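Local coordinates for putative membrane protein (Yersinia pestis CO92, PDB 5TF3) that is of unknown function but folds into a compact, single-chain, all-helical structure of the DUF1198 family, at residues A[55-60]-A[95-100]; A[63-68]-A[104-109]; A[87-92]-A[113-118]. All coordinates share one frame; numbering follows the deposited sequence. Where two conformers were deposited one is given.

Interaction 1 (A[55-60]-A[95-100]); sequences AYLVFI and DAALFY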
# COMPACT_ATOMS: atom_id res chain seq x y z
N ALA A 55 -1.75 2.79 3.41
CA ALA A 55 -0.30 2.69 3.37
C ALA A 55 0.15 1.34 2.84
O ALA A 55 1.13 1.24 2.11
CB ALA A 55 0.29 2.93 4.76
N TYR A 56 -0.60 0.28 3.16
CA TYR A 56 -0.22 -1.03 2.65
C TYR A 56 -0.48 -1.17 1.16
O TYR A 56 0.20 -1.96 0.49
CB TYR A 56 -0.97 -2.12 3.43
CG TYR A 56 -0.48 -2.25 4.85
CD1 TYR A 56 0.72 -2.90 5.14
CD2 TYR A 56 -1.21 -1.72 5.91
CE1 TYR A 56 1.16 -3.03 6.46
CE2 TYR A 56 -0.77 -1.85 7.21
CZ TYR A 56 0.41 -2.50 7.48
OH TYR A 56 0.83 -2.61 8.78
N LEU A 57 -1.47 -0.45 0.61
CA LEU A 57 -1.67 -0.47 -0.84
C LEU A 57 -0.54 0.24 -1.56
O LEU A 57 -0.11 -0.19 -2.63
CB LEU A 57 -3.01 0.18 -1.22
CG LEU A 57 -4.27 -0.65 -1.06
CD1 LEU A 57 -5.45 0.18 -1.49
CD2 LEU A 57 -4.19 -1.92 -1.87
N VAL A 58 -0.08 1.36 -1.00
CA VAL A 58 1.11 2.05 -1.50
C VAL A 58 2.30 1.09 -1.54
O VAL A 58 3.00 0.97 -2.55
CB VAL A 58 1.41 3.29 -0.64
CG1 VAL A 58 2.72 3.95 -1.06
CG2 VAL A 58 0.25 4.29 -0.76
N PHE A 59 2.53 0.37 -0.44
CA PHE A 59 3.61 -0.61 -0.39
C PHE A 59 3.45 -1.66 -1.49
O PHE A 59 4.39 -1.92 -2.25
CB PHE A 59 3.64 -1.27 1.00
CG PHE A 59 4.60 -2.41 1.13
CD1 PHE A 59 4.21 -3.71 0.83
CD2 PHE A 59 5.90 -2.19 1.58
CE1 PHE A 59 5.10 -4.77 0.94
CE2 PHE A 59 6.80 -3.24 1.71
CZ PHE A 59 6.39 -4.55 1.39
N ILE A 60 2.28 -2.29 -1.57
CA ILE A 60 2.07 -3.35 -2.57
C ILE A 60 2.28 -2.81 -3.98
O ILE A 60 2.93 -3.45 -4.81
CB ILE A 60 0.67 -3.96 -2.41
CG1 ILE A 60 0.61 -4.83 -1.14
CG2 ILE A 60 0.29 -4.75 -3.70
CD1 ILE A 60 -0.79 -5.31 -0.78
N ASP A 95 -5.70 -8.84 -0.60
CA ASP A 95 -7.04 -8.97 -1.16
C ASP A 95 -7.57 -7.61 -1.61
O ASP A 95 -8.18 -7.51 -2.68
CB ASP A 95 -7.97 -9.60 -0.13
CG ASP A 95 -7.77 -11.12 -0.00
OD1 ASP A 95 -7.22 -11.76 -0.93
OD2 ASP A 95 -8.17 -11.68 1.03
N ALA A 96 -7.33 -6.56 -0.82
CA ALA A 96 -7.68 -5.20 -1.22
C ALA A 96 -6.94 -4.79 -2.48
O ALA A 96 -7.48 -4.07 -3.33
CB ALA A 96 -7.37 -4.22 -0.09
N ALA A 97 -5.68 -5.20 -2.61
CA ALA A 97 -4.96 -4.96 -3.85
C ALA A 97 -5.66 -5.60 -5.04
O ALA A 97 -5.72 -5.01 -6.12
CB ALA A 97 -3.53 -5.47 -3.72
N LEU A 98 -6.17 -6.82 -4.87
CA LEU A 98 -6.77 -7.54 -5.99
C LEU A 98 -8.02 -6.86 -6.50
O LEU A 98 -8.41 -7.05 -7.66
CB LEU A 98 -7.09 -8.98 -5.59
CG LEU A 98 -5.85 -9.87 -5.54
CD1 LEU A 98 -6.19 -11.30 -5.16
CD2 LEU A 98 -5.12 -9.82 -6.87
N PHE A 99 -8.69 -6.07 -5.66
CA PHE A 99 -9.79 -5.29 -6.20
C PHE A 99 -9.30 -4.01 -6.85
O PHE A 99 -9.60 -3.74 -8.02
CB PHE A 99 -10.81 -4.93 -5.13
CG PHE A 99 -11.75 -3.86 -5.60
CD1 PHE A 99 -12.68 -4.13 -6.59
CD2 PHE A 99 -11.64 -2.56 -5.14
CE1 PHE A 99 -13.55 -3.16 -7.05
CE2 PHE A 99 -12.51 -1.58 -5.60
CZ PHE A 99 -13.45 -1.87 -6.56
N TYR A 100 -8.58 -3.17 -6.09
CA TYR A 100 -8.31 -1.81 -6.56
C TYR A 100 -7.50 -1.82 -7.84
O TYR A 100 -7.66 -0.91 -8.68
CB TYR A 100 -7.60 -1.01 -5.47
CG TYR A 100 -8.50 -0.57 -4.34
CD1 TYR A 100 -9.63 0.22 -4.57
CD2 TYR A 100 -8.23 -0.93 -3.02
CE1 TYR A 100 -10.46 0.62 -3.53
CE2 TYR A 100 -9.04 -0.52 -1.98
CZ TYR A 100 -10.16 0.24 -2.23
OH TYR A 100 -10.96 0.63 -1.19
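Ala-96 O is the best-held polar atom here, and two backbone N-H groups grip it. Tyr-100 N lies 3.1 Å from Ala-96 O, while Phe-99 N makes a longer, weak bond to the same oxygen. Both bonds are internal to helix 91-100. The side chains that this helix turns to helix 48-65 are mainly apolar. The axes of segments 55-60 and 95-100 approach to 10.1 Å and cross at -72°. The small side chains of Ala-96 and Ala-97 let Leu-57 come close. Its CG stands anti to the carbonyl carbon (chi1 -79°), and its two methyls divide the work. Leu-57 CD2 presses on the backbone at Ala-97 N, 3.7 Å away. Leu-57 CD1 turns to the tyrosine and lies 3.4 Å from Tyr-100 CD2, which is tight packing. The leucine and tyrosine side chains cross at about a right angle. Phe-99 CD2 sits over one face of the Tyr-100 ring, and Phe-39 of helix 33-45 meets that ring edge-to-face. One turn after Leu-57, Ile-60 closes on the methyl of Ala-97. Ile-60 CG2 is 3.9 Å from Ala-97 CB, and Ile-60 CD1 is almost as near. Phe-39 also packs on Leu-57, so a third helix joins this buried crossing. Near Tyr-100 lies a bound 1,2-ethanediol, probably from the crystallisation liquor. Side chains meet across the contact through carbon atoms, and Leu-57 also touches backbone. The crossing is consistent with shape and burial rather than directional bonds.

Interaction 2 (A[63-68]-A[104-109]); sequences TFIKNP and LDLDAF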
# COMPACT_ATOMS: atom_id res chain seq x y z
N THR A 63 6.03 -2.22 -4.66
CA THR A 63 6.87 -3.40 -4.63
C THR A 63 6.35 -4.47 -5.59
O THR A 63 6.84 -4.57 -6.71
CB THR A 63 7.01 -3.95 -3.21
OG1 THR A 63 5.72 -4.32 -2.69
CG2 THR A 63 7.67 -2.88 -2.27
N PHE A 64 5.35 -5.27 -5.18
CA PHE A 64 4.88 -6.36 -6.03
C PHE A 64 4.51 -5.88 -7.44
O PHE A 64 4.86 -6.52 -8.44
CB PHE A 64 3.67 -7.05 -5.41
CG PHE A 64 3.10 -8.16 -6.28
CD1 PHE A 64 3.75 -9.39 -6.37
CD2 PHE A 64 1.93 -7.97 -7.00
CE1 PHE A 64 3.23 -10.41 -7.16
CE2 PHE A 64 1.39 -8.99 -7.80
CZ PHE A 64 2.05 -10.20 -7.89
N ILE A 65 3.79 -4.77 -7.54
CA ILE A 65 3.25 -4.41 -8.85
C ILE A 65 4.34 -3.82 -9.74
O ILE A 65 4.47 -4.20 -10.91
CB ILE A 65 2.03 -3.49 -8.69
CG1 ILE A 65 0.92 -4.25 -7.96
CG2 ILE A 65 1.55 -2.99 -10.07
CD1 ILE A 65 -0.44 -3.54 -7.87
N LYS A 66 5.17 -2.91 -9.22
CA LYS A 66 6.13 -2.17 -10.03
C LYS A 66 7.58 -2.66 -9.94
O LYS A 66 8.31 -2.56 -10.92
CB LYS A 66 6.12 -0.67 -9.66
CG LYS A 66 4.75 -0.03 -9.73
CD LYS A 66 4.13 -0.20 -11.09
CE LYS A 66 4.71 0.79 -12.08
NZ LYS A 66 4.07 0.60 -13.42
N ASN A 67 8.02 -3.17 -8.78
CA ASN A 67 9.44 -3.51 -8.61
C ASN A 67 9.66 -4.33 -7.35
O ASN A 67 9.91 -3.77 -6.27
CB ASN A 67 10.27 -2.22 -8.58
CG ASN A 67 11.76 -2.49 -8.42
OD1 ASN A 67 12.21 -3.63 -8.43
ND2 ASN A 67 12.53 -1.41 -8.26
N PRO A 68 9.60 -5.66 -7.44
CA PRO A 68 9.70 -6.48 -6.23
C PRO A 68 11.12 -6.88 -5.84
O PRO A 68 11.30 -7.85 -5.10
CB PRO A 68 8.86 -7.71 -6.59
CG PRO A 68 9.03 -7.83 -8.06
CD PRO A 68 9.05 -6.42 -8.59
N LEU A 104 -5.47 -4.41 -13.86
CA LEU A 104 -4.11 -4.87 -14.16
C LEU A 104 -4.02 -6.38 -14.30
O LEU A 104 -2.98 -6.87 -14.74
CB LEU A 104 -3.15 -4.42 -13.06
CG LEU A 104 -3.10 -2.92 -12.83
CD1 LEU A 104 -2.00 -2.55 -11.83
CD2 LEU A 104 -2.87 -2.25 -14.15
N ASP A 105 -5.06 -7.11 -13.90
CA ASP A 105 -5.12 -8.57 -14.08
C ASP A 105 -4.02 -9.25 -13.27
O ASP A 105 -3.27 -10.09 -13.78
CB ASP A 105 -5.03 -8.94 -15.56
CG ASP A 105 -6.03 -10.00 -15.97
OD1 ASP A 105 -6.19 -10.99 -15.22
OD2 ASP A 105 -6.64 -9.84 -17.05
N LEU A 106 -3.91 -8.88 -12.00
CA LEU A 106 -2.83 -9.38 -11.16
C LEU A 106 -2.97 -10.88 -10.92
O LEU A 106 -4.08 -11.43 -10.86
CB LEU A 106 -2.79 -8.65 -9.82
CG LEU A 106 -2.55 -7.14 -9.84
CD1 LEU A 106 -2.63 -6.61 -8.42
CD2 LEU A 106 -1.21 -6.81 -10.48
N ASP A 107 -1.84 -11.54 -10.75
CA ASP A 107 -1.82 -12.98 -10.53
C ASP A 107 -1.99 -13.22 -9.03
O ASP A 107 -1.08 -12.95 -8.24
CB ASP A 107 -0.53 -13.57 -11.08
CG ASP A 107 -0.47 -15.07 -10.96
OD1 ASP A 107 -1.14 -15.62 -10.06
OD2 ASP A 107 0.25 -15.69 -11.77
N ALA A 108 -3.15 -13.75 -8.64
CA ALA A 108 -3.46 -13.90 -7.22
C ALA A 108 -2.53 -14.89 -6.53
O ALA A 108 -2.23 -14.74 -5.34
CB ALA A 108 -4.91 -14.33 -7.02
N PHE A 109 -2.07 -15.91 -7.25
CA PHE A 109 -1.13 -16.86 -6.67
C PHE A 109 0.22 -16.20 -6.43
O PHE A 109 0.78 -16.27 -5.33
CB PHE A 109 -0.98 -18.08 -7.59
CG PHE A 109 -0.01 -19.10 -7.09
CD1 PHE A 109 -0.42 -20.09 -6.20
CD2 PHE A 109 1.31 -19.10 -7.52
CE1 PHE A 109 0.48 -21.06 -5.74
CE2 PHE A 109 2.21 -20.06 -7.07
CZ PHE A 109 1.79 -21.04 -6.17
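This contact belongs to an all-helical fold and joins the C-terminal end of helix 48-65 to the connection that leads into helix 108-122. That connection ends in an N-cap, Asp-107. The tight part is aliphatic and centres on Ile-65, whose branches point to different leucines. Ile-65 CD1 meets Leu-106 CD1 at 3.8 Å. On the other branch, Ile-65 CG2 lies 4.0 Å from Leu-104 CD1. Both leucines cross the isoleucine at about a right angle, and the contact is mostly through methyls. The Leu-106 side chain has CG anti to its carbonyl carbon (chi1 -61°), and its second methyl, CD2, approaches Ile-65 CG1. Phe-101 packs on both Ile-65 and Leu-106 and extends this apolar patch. The Phe-64 side is looser. Its ring, with CG anti to the backbone N (chi1 178°), comes no nearer to Leu-106 CD2 than 4.3 Å, at Phe-64 CE2. Phe-64 CZ stands 4.2 Å from Asp-107 O, obliquely to the ring. The same ring meets Phe-114 of helix 108-122. Beyond it the contact opens to solvent, where Asp-107 is exposed. Its carboxylate turns to the start of its own helix, where OD1 takes a bond from Glu-110 N. Phe-109 N is the other donor; its capping bond to Asp-107 OD1 is weak and bent, 3.0 Å long with an N-H...O angle of 126°.

Interaction 3 (A[87-92]-A[113-118]); sequences PILAAE and QFRRHY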
# COMPACT_ATOMS: atom_id res chain seq x y z
N PRO A 87 5.38 -3.56 9.69
CA PRO A 87 5.81 -4.06 8.38
C PRO A 87 5.23 -5.42 8.03
O PRO A 87 5.52 -5.95 6.95
CB PRO A 87 7.34 -4.13 8.53
CG PRO A 87 7.53 -4.44 9.98
CD PRO A 87 6.40 -3.76 10.73
N ILE A 88 4.42 -6.02 8.90
CA ILE A 88 3.82 -7.31 8.58
C ILE A 88 2.71 -7.10 7.56
O ILE A 88 1.84 -6.24 7.72
CB ILE A 88 3.29 -7.99 9.85
CG1 ILE A 88 4.43 -8.32 10.81
CG2 ILE A 88 2.53 -9.27 9.49
CD1 ILE A 88 3.96 -8.99 12.08
N LEU A 89 2.76 -7.86 6.47
CA LEU A 89 1.79 -7.75 5.40
C LEU A 89 0.78 -8.89 5.54
O LEU A 89 1.16 -10.06 5.62
CB LEU A 89 2.48 -7.79 4.03
CG LEU A 89 1.59 -7.55 2.82
CD1 LEU A 89 1.14 -6.11 2.76
CD2 LEU A 89 2.28 -7.97 1.52
N ALA A 90 -0.50 -8.53 5.62
CA ALA A 90 -1.55 -9.49 5.94
C ALA A 90 -2.44 -9.73 4.73
O ALA A 90 -2.42 -8.98 3.76
CB ALA A 90 -2.39 -9.00 7.13
N ALA A 91 -3.22 -10.81 4.81
CA ALA A 91 -4.04 -11.25 3.68
C ALA A 91 -5.05 -10.20 3.27
O ALA A 91 -5.43 -10.13 2.09
CB ALA A 91 -4.77 -12.55 4.03
N GLU A 92 -5.53 -9.40 4.21
CA GLU A 92 -6.52 -8.41 3.83
C GLU A 92 -5.90 -7.30 2.98
O GLU A 92 -6.60 -6.66 2.20
CB GLU A 92 -7.18 -7.83 5.07
CG GLU A 92 -6.21 -7.45 6.15
CD GLU A 92 -6.71 -6.26 6.94
OE1 GLU A 92 -6.01 -5.82 7.88
OE2 GLU A 92 -7.81 -5.75 6.60
N GLN A 113 2.19 -15.59 -2.94
CA GLN A 113 3.56 -16.03 -2.68
C GLN A 113 4.48 -14.85 -2.40
O GLN A 113 5.43 -14.98 -1.63
CB GLN A 113 4.11 -16.85 -3.86
CG GLN A 113 3.38 -18.19 -4.12
CD GLN A 113 3.71 -19.23 -3.07
OE1 GLN A 113 4.44 -18.95 -2.13
NE2 GLN A 113 3.19 -20.44 -3.25
N PHE A 114 4.20 -13.68 -3.00
CA PHE A 114 4.99 -12.50 -2.66
C PHE A 114 4.84 -12.16 -1.19
O PHE A 114 5.83 -11.91 -0.48
CB PHE A 114 4.58 -11.31 -3.55
CG PHE A 114 5.13 -9.99 -3.07
CD1 PHE A 114 6.43 -9.60 -3.39
CD2 PHE A 114 4.36 -9.16 -2.27
CE1 PHE A 114 6.95 -8.37 -2.93
CE2 PHE A 114 4.88 -7.93 -1.81
CZ PHE A 114 6.17 -7.55 -2.14
N ARG A 115 3.60 -12.16 -0.68
CA ARG A 115 3.38 -11.84 0.72
C ARG A 115 4.04 -12.87 1.63
O ARG A 115 4.67 -12.52 2.63
CB ARG A 115 1.88 -11.76 1.03
CG ARG A 115 1.55 -11.78 2.52
CD ARG A 115 0.19 -11.16 2.85
NE ARG A 115 -0.82 -12.13 3.26
CZ ARG A 115 -0.86 -12.74 4.44
NH1 ARG A 115 -1.82 -13.61 4.71
NH2 ARG A 115 0.06 -12.48 5.36
N ARG A 116 3.91 -14.15 1.29
CA ARG A 116 4.51 -15.19 2.13
C ARG A 116 6.03 -15.06 2.16
O ARG A 116 6.64 -15.12 3.24
CB ARG A 116 4.09 -16.57 1.64
CG ARG A 116 4.42 -17.71 2.65
CD ARG A 116 3.96 -19.05 2.11
NE ARG A 116 4.76 -19.41 0.95
CZ ARG A 116 5.96 -19.96 1.01
NH1 ARG A 116 6.52 -20.24 2.19
NH2 ARG A 116 6.61 -20.23 -0.12
N HIS A 117 6.65 -14.89 1.00
CA HIS A 117 8.10 -14.76 0.97
C HIS A 117 8.56 -13.44 1.59
O HIS A 117 9.62 -13.39 2.22
CB HIS A 117 8.62 -14.89 -0.46
CG HIS A 117 8.64 -16.30 -0.97
ND1 HIS A 117 7.62 -16.83 -1.73
CD2 HIS A 117 9.55 -17.30 -0.81
CE1 HIS A 117 7.89 -18.09 -2.02
NE2 HIS A 117 9.06 -18.40 -1.48
N TYR A 118 7.76 -12.38 1.45
CA TYR A 118 8.12 -11.10 2.04
C TYR A 118 8.18 -11.19 3.56
O TYR A 118 9.15 -10.76 4.18
CB TYR A 118 7.13 -10.01 1.60
CG TYR A 118 7.20 -8.80 2.51
CD1 TYR A 118 8.31 -7.95 2.48
CD2 TYR A 118 6.17 -8.53 3.41
CE1 TYR A 118 8.40 -6.86 3.34
CE2 TYR A 118 6.24 -7.44 4.25
CZ TYR A 118 7.36 -6.62 4.22
OH TYR A 118 7.44 -5.54 5.06
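In this all-helical fold, the extended chain before helix 91-100, ending at the N-cap residue Ala-90, is pinned against helix 108-122. Gln-113 opens the helical segment, and its OE1 is gripped side-on by Arg-116 NE and NH2. Phe-114 brings only its ring end to the contact, CE2 lying 4.2 Å from Leu-89 CD2. Arg-115 does most of the work. Its CB packs on Leu-89 CD2, the chain bends at chi3 (109°), and the guanidinium lies with one face over the Ala-90 to Ala-91 peptide. Ala-91 N sits 2.9 Å above that plane; both groups are donors, so the close approach is not a hydrogen bond. Arg-115 NH2 instead reaches a lone pair of Leu-89 O at 2.7 Å. The bond is bent, at 136°, and Asn-119 ND2 is a second donor to that oxygen. Arg-115 has two deposited conformers, so this grip may not be permanent. In the conformer given, His-117 ND1 donates to Gln-113 O from above the carbonyl plane. Tyr-118 completes the segment. Leu-89 CB rests 3.8 Å from its CE2, and Tyr-118 OH donates to a lone pair of Pro-87 O at 2.7 Å.

In the fold
The three contacts lie 10 to 12 Å apart, centre to centre. Interaction 1 is the innermost; interactions 2 and 3 each lie about 12 Å from the chain centre. They share three helices pairwise: 48-65 serves interactions 1 and 2, 91-100 serves 1 and 3, and 108-122 serves 2 and 3. Along the chain every pair of contacts interleaves. Direct bridges join them. Phe-59 meets Tyr-118, Ile-60 CD1 touches Leu-89 CD1, Leu-98 packs on Leu-106 and Ala-108, and Thr-63 and Phe-64 reach Phe-114. A probable bond from Ile-65 N to Ile-60 O accompanies the wider turn ending helix 48-65. The three contacts thus form one connected set of packing that joins helices 48-65, 91-100 and 108-122.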